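Local coordinates for aspartyl-tRNA synthetase 2 (PDB 1N9W), which attaches L-aspartate to both tRNA(Asp) and tRNA(Asn), activating the amino acid with ATP as Asp-AMP before transferring it to the acceptor end of the tRNA, at residues B[20-25]-B[53-59]; B[92-96]-B[111-115]; B[131-137]-B[240-245]; B[233-237]-B[389-393]. Residues are numbered along the deposited sequence.

In the fold
Contacts 1, 3 and 4 are buried, whereas contact 2 lies at the surface. Contact 1 is backbone pairing inside the OB-fold, and contact 2 touches it, with Glu-56 CG 3.5 Å from Thr-92 CG2. The other two belong to the class II catalytic domain, their centres about 33 and 42 Å from that of contact 1. Contacts 3 and 4 share helix 227-248: its 240-245 part crosses helix 119-141 through a glycine and a salt-bridge network, while its 233-237 part lays leucines and a glutamate on strand 387-393. They meet where Phe-135 CE1 lies 3.5 Å from Leu-237 CD2. Contacts 1, 2 and 3 also touch the second subunit.

Contact 1. Residues B[20-25]-B[53-59]; sequences GFLHWR and PLPESAL
In the OB-fold, the anticodon-binding domain of this synthetase, strand 20-25 runs antiparallel to the start of strand 58-67. Gly-20 and Leu-59 form a hydrogen-bonded pair (Gly-20 N to Leu-59 O 3.1 Å, Leu-59 N to Gly-20 O 2.8 Å); Phe-21 and Ala-58 form the adjoining non-hydrogen-bonded pair, CA to CA 4.4 Å. A type II turn, Leu-54 to Ser-57, places Glu-56 at phi/psi 76/14°. Leu-22 is the most deeply covered residue: its N donates to Ser-57 O (2.9 Å), and its O accepts from Glu-56 N (2.8 Å). Its CA-to-CB bond points toward segment 53-59; chi1 t, chi2 p puts CD2 4.1 Å from Pro-53 CG, and CB is 4.0 Å from Leu-59 CD1. Arg-25, chi1 p and then extended, runs past Pro-55, which lies over one guanidinium face; the bond from Arg-25 NH1 to Pro-53 O is weak, at 2.8 Å and 118°. Next in sequence is Arg-26, a tRNA-contacting site. His-23 and Trp-24 both face Leu-35, a classic beta bulge. Glu-56 OE1 forms salt bridges with Arg-37 and Arg-117, while a water donates to both Glu-56 OE2 and His-23 O, 2.7 Å from each.

Contact 2. Residues B[92-96]-B[111-115]; sequences TPVEI and YRYVT
Pro-93 lies over the ring of Tyr-111 in a CH-pi contact: Pro-93 CB is 3.5 Å from the centroid of the Tyr-111 ring, 17° off its normal. Tyr-111 takes chi1 m, chi2 78°. Val-94 (chi1 t) brings CG2 to 4.5 Å from Tyr-111 CD1. Segment 92-96 is irregular; Pro-93 has phi/psi -50/-37°, and Thr-92 OG1 (chi1 p) donates to Val-94 O at 2.9 Å across the bend at Pro-93. The loop follows the OB-fold strands, and its partner, the short helix 112-115, precedes helix 119-141 of the catalytic domain, consistent with a hinge between the two domains; Thr-92 and Ile-96 also touch Glu-56 of the OB-fold. Nearest CA atoms pair Ile-96 with Thr-115 at 5.8 Å and Pro-93 with Tyr-111 at 7.5 Å. Tyr-382 of the second subunit packs on Thr-92, Pro-93 and Val-114. Ile-96 (chi1 m, chi2 t) extends CD1 to 3.4 Å from Val-114 CG2 and 3.3 Å from Val-114 O, while Thr-92 CG2 approaches Val-114 CG2 at 4.2 Å.

Contact 3. Residues B[131-137]-B[240-245]; sequences LVRGFRR and EMLEEA
Glu-240 sets its CG 3.5 Å from Gly-134 O; its carboxylate forms a salt bridge with Arg-141, and Arg-137 stays beyond salt-bridge range (Arg-137 NE to Glu-240 OE2 4.3 Å). Met-241 (chi1 m, chi2 t, chi3 p) sits at the crossing, its CA 4.2 Å from Gly-134 CA. A CB on Gly-134 would clash there, so the absence of a side chain at glycine permits the close approach. Met-241 CG reaches 3.4 Å from Leu-131 O, and its SD lies at the edge of the Phe-135 ring, 5.2 Å from the centroid, a Met-aromatic contact. Helix 119-141 corresponds to the helix of motif 1, the dimer-interface element of class II synthetases, here crossed by helix 227-248: the 131-137 and 240-245 axes approach to 7.3 Å at 133° between their N-to-C directions. Phe-135 and Met-241 rest on Leu-217 of strand 215-222. Leu-242 CD1 meets Leu-131 CD2 at 4.1 Å. Glu-244 (chi1 t, chi2 p) joins two arginines in a salt-bridge network, its OE2 3.3 Å from Arg-133 NH1 and its OE1 3.4 Å from Arg-137 NH2, both bonds weak; Arg-133 also pairs with Asp-140 of the second subunit. Ala-245 CB lies 4.0 Å from Leu-131 CD2.

Contact 4. Residues B[233-237]-B[389-393]; sequences LEEAL and GFAIG
This is a buried helix-on-sheet contact in the catalytic domain, where helix 227-248 covers strand 387-393 of the large mixed sheet. The 233-237 and 389-393 axes approach to 11.0 Å, with 33° between their N-to-C directions, so side chains alone fill the gap. Phe-390 loses most surface here: its CA-to-CB bond points toward the helix, and chi1 p, chi2 90° puts CZ 3.4 Å from Glu-234 CB and 3.8 Å from Leu-237 CD2, and CE2 3.9 Å from Leu-233 CD2. Both leucines (chi1 t, chi2 p) meet the ring at its edge, whereas Glu-234 OE1 lies over one face, buried with no polar partner in the model. Glu-234 is extended (chi1 t, chi2 t), and its other oxygen, OE2, is hydrogen-bonded to Thr-347 OG1, on strand 344-351. Ile-392 (chi1 m, chi2 t), two residues after Phe-390, also has its CA-to-CB bond toward the helix, its CD1 3.9 Å from Leu-237 CD2 and 3.7 Å from Glu-234 OE2. Strand 387-393 running into helix 394-402 is class II motif 3, and Gly-393, at the N-cap, is one of its predicted ATP-binding residues.

Contact 1. Residues B[20-25]-B[53-59]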
loop_
_atom_site.group_PDB
_atom_site.type_symbol
_atom_site.label_atom_id
_atom_site.label_comp_id
_atom_site.label_asym_id
_atom_site.label_seq_id
_atom_site.Cartn_x
_atom_site.Cartn_y
_atom_site.Cartn_z
ATOM N N GLY B 20 13.519 12.645 -20.728
ATOM C CA GLY B 20 12.866 11.408 -21.135
ATOM C C GLY B 20 13.805 10.466 -21.861
ATOM O O GLY B 20 15.022 10.565 -21.709
ATOM N N PHE B 21 13.244 9.545 -22.637
ATOM C CA PHE B 21 14.045 8.578 -23.390
ATOM C C PHE B 21 13.751 8.656 -24.873
ATOM O O PHE B 21 12.610 8.884 -25.274
ATOM C CB PHE B 21 13.756 7.146 -22.933
ATOM C CG PHE B 21 14.002 6.913 -21.477
ATOM C CD1 PHE B 21 13.029 7.236 -20.532
ATOM C CD2 PHE B 21 15.215 6.389 -21.042
ATOM C CE1 PHE B 21 13.262 7.031 -19.183
ATOM C CE2 PHE B 21 15.454 6.185 -19.690
ATOM C CZ PHE B 21 14.481 6.505 -18.754
ATOM N N LEU B 22 14.774 8.442 -25.691
ATOM C CA LEU B 22 14.597 8.481 -27.137
ATOM C C LEU B 22 13.763 7.278 -27.618
ATOM O O LEU B 22 14.273 6.163 -27.729
ATOM C CB LEU B 22 15.972 8.487 -27.807
ATOM C CG LEU B 22 16.062 8.599 -29.336
ATOM C CD1 LEU B 22 15.364 9.862 -29.837
ATOM C CD2 LEU B 22 17.540 8.608 -29.719
ATOM N N HIS B 23 12.486 7.513 -27.906
ATOM C CA HIS B 23 11.593 6.447 -28.366
ATOM C C HIS B 23 12.081 5.951 -29.739
ATOM O O HIS B 23 12.234 4.753 -29.943
ATOM C CB HIS B 23 10.155 6.963 -28.454
ATOM C CG HIS B 23 9.119 5.886 -28.382
ATOM N ND1 HIS B 23 8.867 5.170 -27.233
ATOM C CD2 HIS B 23 8.281 5.393 -29.325
ATOM C CE1 HIS B 23 7.922 4.278 -27.474
ATOM N NE2 HIS B 23 7.552 4.392 -28.735
ATOM N N TRP B 24 12.297 6.877 -30.676
ATOM C CA TRP B 24 12.842 6.559 -31.995
ATOM C C TRP B 24 13.446 7.800 -32.624
ATOM O O TRP B 24 13.298 8.918 -32.114
ATOM C CB TRP B 24 11.825 5.909 -32.966
ATOM C CG TRP B 24 10.562 6.663 -33.251
ATOM C CD1 TRP B 24 9.302 6.300 -32.872
ATOM C CD2 TRP B 24 10.424 7.904 -33.966
ATOM N NE1 TRP B 24 8.386 7.232 -33.302
ATOM C CE2 TRP B 24 9.046 8.227 -33.974
ATOM C CE3 TRP B 24 11.325 8.767 -34.597
ATOM C CZ2 TRP B 24 8.552 9.385 -34.584
ATOM C CZ3 TRP B 24 10.829 9.923 -35.207
ATOM C CH2 TRP B 24 9.455 10.216 -35.196
ATOM N N ARG B 25 14.138 7.591 -33.736
ATOM C CA ARG B 25 14.802 8.669 -34.445
ATOM C C ARG B 25 14.696 8.445 -35.952
ATOM O O ARG B 25 14.548 7.318 -36.419
ATOM C CB ARG B 25 16.282 8.708 -34.022
ATOM C CG ARG B 25 17.016 7.380 -34.294
ATOM C CD ARG B 25 18.461 7.311 -33.785
ATOM N NE ARG B 25 19.113 6.109 -34.314
ATOM C CZ ARG B 25 20.408 5.819 -34.207
ATOM N NH1 ARG B 25 21.243 6.637 -33.576
ATOM N NH2 ARG B 25 20.871 4.700 -34.754
ATOM N N PRO B 53 22.308 9.555 -30.673
ATOM C CA PRO B 53 22.589 8.374 -29.852
ATOM C C PRO B 53 21.562 7.304 -30.217
ATOM O O PRO B 53 20.634 7.586 -30.977
ATOM C CB PRO B 53 22.402 8.900 -28.433
ATOM C CG PRO B 53 21.241 9.838 -28.599
ATOM C CD PRO B 53 21.560 10.566 -29.903
ATOM N N LEU B 54 21.712 6.093 -29.685
ATOM C CA LEU B 54 20.776 5.010 -29.994
ATOM C C LEU B 54 19.429 5.170 -29.291
ATOM O O LEU B 54 19.293 5.953 -28.355
ATOM C CB LEU B 54 21.383 3.644 -29.603
ATOM C CG LEU B 54 22.515 3.077 -30.475
ATOM C CD1 LEU B 54 23.156 1.823 -29.818
ATOM C CD2 LEU B 54 21.948 2.727 -31.850
ATOM N N PRO B 55 18.405 4.434 -29.763
ATOM C CA PRO B 55 17.082 4.508 -29.140
ATOM C C PRO B 55 17.212 4.044 -27.684
ATOM O O PRO B 55 18.084 3.227 -27.358
ATOM C CB PRO B 55 16.247 3.546 -29.981
ATOM C CG PRO B 55 16.880 3.648 -31.334
ATOM C CD PRO B 55 18.357 3.679 -31.029
ATOM N N GLU B 56 16.336 4.569 -26.835
ATOM C CA GLU B 56 16.294 4.277 -25.407
ATOM C C GLU B 56 17.390 4.983 -24.609
ATOM O O GLU B 56 17.656 4.636 -23.460
ATOM C CB GLU B 56 16.317 2.759 -25.136
ATOM C CG GLU B 56 14.983 2.051 -25.419
ATOM C CD GLU B 56 13.765 2.794 -24.858
ATOM O OE1 GLU B 56 13.794 3.221 -23.680
ATOM O OE2 GLU B 56 12.771 2.951 -25.600
ATOM N N SER B 57 18.046 5.965 -25.218
ATOM C CA SER B 57 19.060 6.728 -24.492
ATOM C C SER B 57 18.267 7.733 -23.663
ATOM O O SER B 57 17.193 8.182 -24.086
ATOM C CB SER B 57 19.990 7.480 -25.455
ATOM O OG SER B 57 20.999 6.637 -25.979
ATOM N N ALA B 58 18.767 8.070 -22.480
ATOM C CA ALA B 58 18.093 9.046 -21.630
ATOM C C ALA B 58 18.559 10.413 -22.111
ATOM O O ALA B 58 19.757 10.640 -22.286
ATOM C CB ALA B 58 18.469 8.832 -20.171
ATOM N N LEU B 59 17.613 11.321 -22.321
ATOM C CA LEU B 59 17.941 12.650 -22.826
ATOM C C LEU B 59 17.328 13.826 -22.086
ATOM O O LEU B 59 16.349 13.706 -21.345
ATOM C CB LEU B 59 17.471 12.779 -24.273
ATOM C CG LEU B 59 17.761 11.743 -25.341
ATOM C CD1 LEU B 59 17.022 12.172 -26.591
ATOM C CD2 LEU B 59 19.248 11.626 -25.596
HETATM O O HOH W 1 12.731 2.673 -28.274
#

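Contact 2. Residues B[92-96]-B[111-115]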
loop_
_atom_site.group_PDB
_atom_site.type_symbol
_atom_site.label_atom_id
_atom_site.label_comp_id
_atom_site.label_asym_id
_atom_site.label_seq_id
_atom_site.Cartn_x
_atom_site.Cartn_y
_atom_site.Cartn_z
ATOM N N THR B 92 17.845 -2.116 -29.108
ATOM C CA THR B 92 16.873 -2.861 -28.319
ATOM C C THR B 92 16.546 -4.175 -29.019
ATOM O O THR B 92 16.368 -4.213 -30.236
ATOM C CB THR B 92 15.580 -2.056 -28.117
ATOM O OG1 THR B 92 15.077 -1.628 -29.386
ATOM C CG2 THR B 92 15.846 -0.842 -27.240
ATOM N N PRO B 93 16.475 -5.273 -28.253
ATOM C CA PRO B 93 16.171 -6.602 -28.792
ATOM C C PRO B 93 14.936 -6.568 -29.683
ATOM O O PRO B 93 14.866 -7.263 -30.696
ATOM C CB PRO B 93 15.957 -7.436 -27.535
ATOM C CG PRO B 93 16.914 -6.810 -26.568
ATOM C CD PRO B 93 16.667 -5.338 -26.792
ATOM N N VAL B 94 13.964 -5.753 -29.293
ATOM C CA VAL B 94 12.730 -5.605 -30.054
ATOM C C VAL B 94 12.428 -4.112 -30.172
ATOM O O VAL B 94 12.744 -3.340 -29.267
ATOM C CB VAL B 94 11.551 -6.327 -29.347
ATOM C CG1 VAL B 94 10.238 -6.007 -30.047
ATOM C CG2 VAL B 94 11.788 -7.834 -29.349
ATOM N N GLU B 95 11.839 -3.700 -31.293
ATOM C CA GLU B 95 11.503 -2.292 -31.483
ATOM C C GLU B 95 10.414 -1.897 -30.491
ATOM O O GLU B 95 9.235 -2.171 -30.710
ATOM C CB GLU B 95 11.007 -2.026 -32.908
ATOM C CG GLU B 95 12.084 -2.029 -33.983
ATOM C CD GLU B 95 11.541 -1.578 -35.339
ATOM O OE1 GLU B 95 10.612 -2.231 -35.863
ATOM O OE2 GLU B 95 12.045 -0.569 -35.879
ATOM N N ILE B 96 10.819 -1.259 -29.396
ATOM C CA ILE B 96 9.874 -0.820 -28.378
ATOM C C ILE B 96 8.708 -0.025 -28.978
ATOM O O ILE B 96 7.549 -0.272 -28.640
ATOM C CB ILE B 96 10.595 0.014 -27.292
ATOM C CG1 ILE B 96 11.514 -0.908 -26.486
ATOM C CG2 ILE B 96 9.591 0.699 -26.376
ATOM C CD1 ILE B 96 12.286 -0.217 -25.399
ATOM N N TYR B 111 11.670 -9.579 -22.909
ATOM C CA TYR B 111 12.716 -8.644 -22.497
ATOM C C TYR B 111 12.131 -7.527 -21.647
ATOM O O TYR B 111 12.422 -6.348 -21.863
ATOM C CB TYR B 111 13.398 -8.026 -23.716
ATOM C CG TYR B 111 14.002 -9.031 -24.664
ATOM C CD1 TYR B 111 13.203 -9.753 -25.553
ATOM C CD2 TYR B 111 15.378 -9.268 -24.666
ATOM C CE1 TYR B 111 13.762 -10.682 -26.421
ATOM C CE2 TYR B 111 15.945 -10.194 -25.528
ATOM C CZ TYR B 111 15.132 -10.897 -26.402
ATOM O OH TYR B 111 15.696 -11.815 -27.252
ATOM N N ARG B 112 11.301 -7.918 -20.687
ATOM C CA ARG B 112 10.635 -6.995 -19.774
ATOM C C ARG B 112 11.444 -5.767 -19.365
ATOM O O ARG B 112 10.979 -4.639 -19.517
ATOM C CB ARG B 112 10.211 -7.736 -18.499
ATOM C CG ARG B 112 8.925 -8.542 -18.592
ATOM C CD ARG B 112 7.705 -7.641 -18.668
ATOM N NE ARG B 112 6.520 -8.292 -18.113
ATOM C CZ ARG B 112 5.309 -7.746 -18.083
ATOM N NH1 ARG B 112 5.113 -6.533 -18.582
ATOM N NH2 ARG B 112 4.289 -8.410 -17.545
ATOM N N TYR B 113 12.643 -5.995 -18.832
ATOM C CA TYR B 113 13.496 -4.906 -18.360
ATOM C C TYR B 113 13.546 -3.690 -19.285
ATOM O O TYR B 113 13.903 -2.597 -18.853
ATOM C CB TYR B 113 14.916 -5.424 -18.059
ATOM C CG TYR B 113 15.686 -5.954 -19.254
ATOM C CD1 TYR B 113 16.467 -5.104 -20.035
ATOM C CD2 TYR B 113 15.576 -7.291 -19.645
ATOM C CE1 TYR B 113 17.110 -5.563 -21.182
ATOM C CE2 TYR B 113 16.217 -7.763 -20.794
ATOM C CZ TYR B 113 16.977 -6.893 -21.559
ATOM O OH TYR B 113 17.562 -7.336 -22.724
ATOM N N VAL B 114 13.170 -3.872 -20.549
ATOM C CA VAL B 114 13.190 -2.767 -21.491
ATOM C C VAL B 114 11.853 -2.559 -22.228
ATOM O O VAL B 114 11.437 -1.416 -22.455
ATOM C CB VAL B 114 14.385 -2.925 -22.483
ATOM C CG1 VAL B 114 14.213 -4.190 -23.326
ATOM C CG2 VAL B 114 14.505 -1.688 -23.354
ATOM N N THR B 115 11.167 -3.643 -22.578
ATOM C CA THR B 115 9.880 -3.541 -23.277
ATOM C C THR B 115 8.782 -2.975 -22.385
ATOM O O THR B 115 7.774 -2.467 -22.873
ATOM C CB THR B 115 9.393 -4.922 -23.790
ATOM O OG1 THR B 115 9.341 -5.858 -22.696
ATOM C CG2 THR B 115 10.326 -5.444 -24.854
#

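Contact 3. Residues B[131-137]-B[240-245]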
loop_
_atom_site.group_PDB
_atom_site.type_symbol
_atom_site.label_atom_id
_atom_site.label_comp_id
_atom_site.label_asym_id
_atom_site.label_seq_id
_atom_site.Cartn_x
_atom_site.Cartn_y
_atom_site.Cartn_z
ATOM N N LEU B 131 -6.253 2.091 -9.239
ATOM C CA LEU B 131 -7.300 1.272 -8.593
ATOM C C LEU B 131 -7.008 1.014 -7.114
ATOM O O LEU B 131 -7.904 1.076 -6.273
ATOM C CB LEU B 131 -7.439 -0.077 -9.306
ATOM C CG LEU B 131 -7.904 -0.043 -10.768
ATOM C CD1 LEU B 131 -7.643 -1.385 -11.418
ATOM C CD2 LEU B 131 -9.386 0.327 -10.839
ATOM N N VAL B 132 -5.755 0.711 -6.800
ATOM C CA VAL B 132 -5.376 0.442 -5.421
ATOM C C VAL B 132 -5.471 1.714 -4.571
ATOM O O VAL B 132 -5.851 1.658 -3.393
ATOM C CB VAL B 132 -3.946 -0.144 -5.369
ATOM C CG1 VAL B 132 -3.485 -0.300 -3.933
ATOM C CG2 VAL B 132 -3.924 -1.492 -6.081
ATOM N N ARG B 133 -5.131 2.859 -5.162
ATOM C CA ARG B 133 -5.209 4.129 -4.444
ATOM C C ARG B 133 -6.680 4.375 -4.077
ATOM O O ARG B 133 -6.992 4.774 -2.950
ATOM C CB ARG B 133 -4.677 5.280 -5.323
ATOM C CG ARG B 133 -4.682 6.672 -4.668
ATOM C CD ARG B 133 -4.322 7.753 -5.703
ATOM N NE ARG B 133 -3.045 7.444 -6.331
ATOM C CZ ARG B 133 -2.804 7.489 -7.637
ATOM N NH1 ARG B 133 -3.756 7.846 -8.490
ATOM N NH2 ARG B 133 -1.606 7.138 -8.093
ATOM N N GLY B 134 -7.576 4.112 -5.028
ATOM C CA GLY B 134 -9.002 4.290 -4.788
ATOM C C GLY B 134 -9.479 3.345 -3.708
ATOM O O GLY B 134 -10.321 3.690 -2.877
ATOM N N PHE B 135 -8.924 2.140 -3.730
ATOM C CA PHE B 135 -9.249 1.095 -2.769
ATOM C C PHE B 135 -8.990 1.589 -1.349
ATOM O O PHE B 135 -9.877 1.547 -0.498
ATOM C CB PHE B 135 -8.378 -0.124 -3.063
ATOM C CG PHE B 135 -8.578 -1.270 -2.122
ATOM C CD1 PHE B 135 -9.677 -2.118 -2.258
ATOM C CD2 PHE B 135 -7.660 -1.516 -1.102
ATOM C CE1 PHE B 135 -9.850 -3.195 -1.399
ATOM C CE2 PHE B 135 -7.826 -2.590 -0.237
ATOM C CZ PHE B 135 -8.923 -3.436 -0.381
ATOM N N ARG B 136 -7.767 2.063 -1.105
ATOM C CA ARG B 136 -7.378 2.557 0.212
ATOM C C ARG B 136 -8.119 3.832 0.645
ATOM O O ARG B 136 -8.426 4.001 1.827
ATOM C CB ARG B 136 -5.865 2.813 0.262
ATOM C CG ARG B 136 -4.989 1.601 -0.043
ATOM C CD ARG B 136 -3.634 1.726 0.671
ATOM N NE ARG B 136 -2.628 0.752 0.225
ATOM C CZ ARG B 136 -1.892 0.880 -0.874
ATOM N NH1 ARG B 136 -2.039 1.949 -1.652
ATOM N NH2 ARG B 136 -1.008 -0.062 -1.199
ATOM N N ARG B 137 -8.392 4.723 -0.304
ATOM C CA ARG B 137 -9.086 5.969 -0.001
ATOM C C ARG B 137 -10.505 5.682 0.483
ATOM O O ARG B 137 -10.892 6.124 1.563
ATOM C CB ARG B 137 -9.150 6.876 -1.241
ATOM C CG ARG B 137 -9.445 8.351 -0.935
ATOM C CD ARG B 137 -9.977 9.140 -2.141
ATOM N NE ARG B 137 -9.045 9.298 -3.262
ATOM C CZ ARG B 137 -7.866 9.920 -3.203
ATOM N NH1 ARG B 137 -7.446 10.449 -2.063
ATOM N NH2 ARG B 137 -7.116 10.041 -4.292
ATOM N N GLU B 240 -15.603 3.504 -6.422
ATOM C CA GLU B 240 -14.548 4.455 -6.093
ATOM C C GLU B 240 -13.274 4.114 -6.875
ATOM O O GLU B 240 -12.686 4.976 -7.521
ATOM C CB GLU B 240 -14.268 4.407 -4.590
ATOM C CG GLU B 240 -13.149 5.326 -4.115
ATOM C CD GLU B 240 -13.670 6.536 -3.376
ATOM O OE1 GLU B 240 -14.801 6.461 -2.841
ATOM O OE2 GLU B 240 -12.946 7.561 -3.308
ATOM N N MET B 241 -12.867 2.848 -6.812
ATOM C CA MET B 241 -11.664 2.385 -7.495
ATOM C C MET B 241 -11.665 2.786 -8.980
ATOM O O MET B 241 -10.703 3.388 -9.467
ATOM C CB MET B 241 -11.528 0.867 -7.312
ATOM C CG MET B 241 -11.220 0.452 -5.872
ATOM S SD MET B 241 -11.509 -1.321 -5.569
ATOM C CE MET B 241 -10.134 -1.945 -6.375
ATOM N N LEU B 242 -12.748 2.473 -9.686
ATOM C CA LEU B 242 -12.887 2.812 -11.101
ATOM C C LEU B 242 -12.863 4.318 -11.343
ATOM O O LEU B 242 -12.315 4.793 -12.342
ATOM C CB LEU B 242 -14.194 2.225 -11.644
ATOM C CG LEU B 242 -14.120 0.763 -12.120
ATOM C CD1 LEU B 242 -13.465 -0.113 -11.060
ATOM C CD2 LEU B 242 -15.526 0.266 -12.432
ATOM N N GLU B 243 -13.456 5.063 -10.419
ATOM C CA GLU B 243 -13.509 6.521 -10.517
ATOM C C GLU B 243 -12.096 7.108 -10.440
ATOM O O GLU B 243 -11.757 8.035 -11.171
ATOM C CB GLU B 243 -14.357 7.072 -9.374
ATOM C CG GLU B 243 -14.817 8.498 -9.578
ATOM C CD GLU B 243 -15.836 8.599 -10.687
ATOM O OE1 GLU B 243 -16.759 7.749 -10.722
ATOM O OE2 GLU B 243 -15.730 9.527 -11.522
ATOM N N GLU B 244 -11.291 6.561 -9.531
ATOM C CA GLU B 244 -9.916 7.006 -9.333
ATOM C C GLU B 244 -9.105 6.795 -10.606
ATOM O O GLU B 244 -8.377 7.686 -11.041
ATOM C CB GLU B 244 -9.292 6.244 -8.164
ATOM C CG GLU B 244 -7.909 6.719 -7.717
ATOM C CD GLU B 244 -7.867 8.207 -7.387
ATOM O OE1 GLU B 244 -8.898 8.754 -6.946
ATOM O OE2 GLU B 244 -6.794 8.820 -7.556
ATOM N N ALA B 245 -9.247 5.618 -11.203
ATOM C CA ALA B 245 -8.533 5.263 -12.428
ATOM C C ALA B 245 -8.944 6.183 -13.553
ATOM O O ALA B 245 -8.116 6.640 -14.339
ATOM C CB ALA B 245 -8.845 3.819 -12.806
#

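Contact 4. Residues B[233-237]-B[389-393]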
loop_
_atom_site.group_PDB
_atom_site.type_symbol
_atom_site.label_atom_id
_atom_site.label_comp_id
_atom_site.label_asym_id
_atom_site.label_seq_id
_atom_site.Cartn_x
_atom_site.Cartn_y
_atom_site.Cartn_z
ATOM N N LEU B 233 -20.763 -3.160 0.420
ATOM C CA LEU B 233 -19.511 -2.455 0.635
ATOM C C LEU B 233 -18.622 -2.559 -0.605
ATOM O O LEU B 233 -18.113 -1.557 -1.099
ATOM C CB LEU B 233 -18.758 -3.035 1.834
ATOM C CG LEU B 233 -17.285 -2.576 1.968
ATOM C CD1 LEU B 233 -17.245 -1.130 2.414
ATOM C CD2 LEU B 233 -16.549 -3.457 2.971
ATOM N N GLU B 234 -18.443 -3.779 -1.100
ATOM C CA GLU B 234 -17.614 -3.996 -2.271
ATOM C C GLU B 234 -18.076 -3.209 -3.490
ATOM O O GLU B 234 -17.254 -2.752 -4.294
ATOM C CB GLU B 234 -17.531 -5.482 -2.607
ATOM C CG GLU B 234 -16.882 -5.735 -3.943
ATOM C CD GLU B 234 -16.350 -7.149 -4.097
ATOM O OE1 GLU B 234 -16.955 -8.087 -3.532
ATOM O OE2 GLU B 234 -15.332 -7.309 -4.801
ATOM N N GLU B 235 -19.387 -3.048 -3.631
ATOM C CA GLU B 235 -19.960 -2.302 -4.755
ATOM C C GLU B 235 -19.521 -0.851 -4.709
ATOM O O GLU B 235 -19.097 -0.286 -5.717
ATOM C CB GLU B 235 -21.495 -2.362 -4.717
ATOM C CG GLU B 235 -22.091 -3.576 -5.422
ATOM C CD GLU B 235 -23.627 -3.608 -5.351
ATOM O OE1 GLU B 235 -24.270 -2.563 -5.597
ATOM O OE2 GLU B 235 -24.181 -4.683 -5.070
ATOM N N ALA B 236 -19.637 -0.250 -3.532
ATOM C CA ALA B 236 -19.255 1.145 -3.350
ATOM C C ALA B 236 -17.737 1.268 -3.504
ATOM O O ALA B 236 -17.246 2.221 -4.106
ATOM C CB ALA B 236 -19.701 1.631 -1.969
ATOM N N LEU B 237 -17.013 0.288 -2.962
ATOM C CA LEU B 237 -15.559 0.245 -3.039
ATOM C C LEU B 237 -15.120 0.251 -4.504
ATOM O O LEU B 237 -14.285 1.058 -4.907
ATOM C CB LEU B 237 -15.034 -1.019 -2.349
ATOM C CG LEU B 237 -13.540 -1.355 -2.452
ATOM C CD1 LEU B 237 -12.720 -0.299 -1.733
ATOM C CD2 LEU B 237 -13.290 -2.735 -1.844
ATOM N N GLY B 389 -15.618 -10.803 5.338
ATOM C CA GLY B 389 -14.666 -10.108 4.499
ATOM C C GLY B 389 -14.573 -10.713 3.118
ATOM O O GLY B 389 -15.287 -11.663 2.785
ATOM N N PHE B 390 -13.679 -10.159 2.312
ATOM C CA PHE B 390 -13.485 -10.627 0.952
ATOM C C PHE B 390 -12.144 -10.125 0.430
ATOM O O PHE B 390 -11.514 -9.252 1.036
ATOM C CB PHE B 390 -14.638 -10.139 0.069
ATOM C CG PHE B 390 -14.737 -8.634 -0.057
ATOM C CD1 PHE B 390 -14.069 -7.968 -1.081
ATOM C CD2 PHE B 390 -15.522 -7.888 0.824
ATOM C CE1 PHE B 390 -14.181 -6.590 -1.233
ATOM C CE2 PHE B 390 -15.637 -6.502 0.675
ATOM C CZ PHE B 390 -14.966 -5.853 -0.357
ATOM N N ALA B 391 -11.707 -10.686 -0.692
ATOM C CA ALA B 391 -10.438 -10.309 -1.290
ATOM C C ALA B 391 -10.654 -10.043 -2.764
ATOM O O ALA B 391 -11.482 -10.690 -3.402
ATOM C CB ALA B 391 -9.422 -11.428 -1.103
ATOM N N ILE B 392 -9.907 -9.090 -3.304
ATOM C CA ILE B 392 -10.028 -8.748 -4.708
ATOM C C ILE B 392 -8.739 -9.056 -5.452
ATOM O O ILE B 392 -7.661 -8.620 -5.049
ATOM C CB ILE B 392 -10.351 -7.250 -4.889
ATOM C CG1 ILE B 392 -11.667 -6.921 -4.180
ATOM C CG2 ILE B 392 -10.424 -6.900 -6.362
ATOM C CD1 ILE B 392 -12.138 -5.496 -4.390
ATOM N N GLY B 393 -8.857 -9.826 -6.529
ATOM C CA GLY B 393 -7.693 -10.161 -7.331
ATOM C C GLY B 393 -7.346 -8.940 -8.149
ATOM O O GLY B 393 -7.907 -8.726 -9.224
#